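Local atomic coordinates of transcriptional repressor (PDB entry 3KV1), a protein that probably represses transcription as a DNA-binding regulator of the SorC family, its activity presumably governed by a sugar ligand bound to the domain described here. Residues 66-70 / 226-230. Sequence-based numbering, arbitrary orientation.
Sequences NVAAV and AMASE
Two water molecules converge on the amide oxygen of Asn66 and tie it to the chain that follows strand 223-227. The first donates to Asn66 OD1 at 2.9 Å. In the conformer given for Ser229, one of two modelled, the same water lies 2.7 Å from Ser229 OG. The second gives one hydrogen to Asn66 OD1 and the other to the carboxylate of Glu230, with 2.7 Å between the water and Glu230 OE2. Asn66 has its CG anti to the carbonyl carbon (chi1 -65°), which carries the amide out from the helix, past the backbone of Met227 and toward Ser229. Asn66 ND2 lies 3.4 Å from Met227 O, but at an angle too poor for a hydrogen bond, so the polar link between the segments runs through water. Beside this bridge the contact becomes apolar. Met227, a selenomethionine modelled in two conformers, bends at chi3 (47°) in the conformer described, and its selenium lies against Val70 CG2, the two side chains slanting across one another. Glu230 also forms a salt bridge with Lys233. A bound glycerol about 6 Å from the Asn66 side chain probably comes from the crystallisation liquor and may only mark a pocket. Helix 65-72 here packs over the C-terminal end of strand 223-227, which runs parallel between strands 151-158 and 248-252 in the Rossmann-like alpha/beta domain; such strand ends commonly bind ligands, though a link to the putative sugar site is uncertain. Leu153 touches both Val67 and Met227, and helix 34-52 flanks Asn66 and Ser229.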
loop_
_atom_site.group_PDB
_atom_site.type_symbol
_atom_site.label_atom_id
_atom_site.label_comp_id
_atom_site.label_asym_id
_atom_site.label_seq_id
_atom_site.Cartn_x
_atom_site.Cartn_y
_atom_site.Cartn_z
ATOM N N ASN A 66 14.749 12.880 2.973
ATOM C CA ASN A 66 16.106 12.394 2.671
ATOM C C ASN A 66 16.000 11.129 1.816
ATOM O O ASN A 66 16.647 10.995 0.776
ATOM C CB ASN A 66 16.882 12.089 3.955
ATOM C CG ASN A 66 17.148 13.336 4.803
ATOM O OD1 ASN A 66 17.589 14.349 4.284
ATOM N ND2 ASN A 66 16.893 13.253 6.115
ATOM N N VAL A 67 15.141 10.204 2.246
ATOM C CA VAL A 67 14.971 8.934 1.524
ATOM C C VAL A 67 14.339 9.156 0.141
ATOM O O VAL A 67 14.773 8.572 -0.868
ATOM C CB VAL A 67 14.145 7.930 2.381
ATOM C CG1 VAL A 67 13.952 6.578 1.645
ATOM C CG2 VAL A 67 14.839 7.722 3.737
ATOM N N ALA A 68 13.348 10.040 0.080
ATOM C CA ALA A 68 12.635 10.281 -1.181
ATOM C C ALA A 68 13.604 10.798 -2.247
ATOM O O ALA A 68 13.482 10.443 -3.429
ATOM C CB ALA A 68 11.497 11.279 -0.978
ATOM N N ALA A 69 14.582 11.597 -1.826
ATOM C CA ALA A 69 15.575 12.145 -2.771
ATOM C C ALA A 69 16.316 11.026 -3.541
ATOM O O ALA A 69 16.694 11.221 -4.692
ATOM C CB ALA A 69 16.589 13.059 -2.039
ATOM N N VAL A 70 16.504 9.861 -2.906
ATOM C CA VAL A 70 17.211 8.746 -3.583
ATOM C C VAL A 70 16.325 8.198 -4.701
ATOM O O VAL A 70 16.794 7.895 -5.784
ATOM C CB VAL A 70 17.572 7.621 -2.580
ATOM C CG1 VAL A 70 18.257 6.441 -3.293
ATOM C CG2 VAL A 70 18.472 8.186 -1.408
ATOM N N ALA A 226 22.145 5.407 6.154
ATOM C CA ALA A 226 21.440 6.491 6.846
ATOM C C ALA A 226 21.881 7.814 6.234
ATOM O O ALA A 226 23.075 8.062 5.981
ATOM C CB ALA A 226 21.724 6.460 8.347
HETATM N N MSE A 227 20.917 8.710 6.095
HETATM C CA MSE A 227 21.112 9.895 5.299
HETATM C C MSE A 227 20.671 11.164 6.047
HETATM O O MSE A 227 19.550 11.231 6.535
HETATM C CB MSE A 227 20.294 9.712 4.018
HETATM C CG MSE A 227 20.500 8.349 3.323
HETATM SE SE MSE A 227 19.313 8.403 1.771
HETATM C CE MSE A 227 19.894 10.274 1.158
ATOM N N ALA A 228 21.540 12.174 6.127
ATOM C CA ALA A 228 21.111 13.473 6.662
ATOM C C ALA A 228 21.902 14.564 5.964
ATOM O O ALA A 228 23.070 14.382 5.673
ATOM C CB ALA A 228 21.348 13.542 8.150
ATOM N N SER A 229 21.300 15.723 5.732
ATOM C CA SER A 229 22.019 16.758 4.987
ATOM C C SER A 229 22.330 18.016 5.783
ATOM O O SER A 229 23.182 18.819 5.397
ATOM C CB SER A 229 21.235 17.157 3.735
ATOM O OG SER A 229 21.350 16.162 2.748
ATOM N N GLU A 230 21.611 18.210 6.873
ATOM C CA GLU A 230 21.628 19.504 7.553
ATOM C C GLU A 230 22.554 19.524 8.754
ATOM O O GLU A 230 22.295 18.850 9.749
ATOM C CB GLU A 230 20.210 19.872 7.972
ATOM C CG GLU A 230 19.270 20.099 6.805
ATOM C CD GLU A 230 17.800 19.942 7.188
ATOM O OE1 GLU A 230 17.122 20.963 7.434
ATOM O OE2 GLU A 230 17.319 18.791 7.232
HETATM O O HOH W 1 20.202 13.709 3.097
HETATM O O HOH W 2 16.790 17.173 5.163
#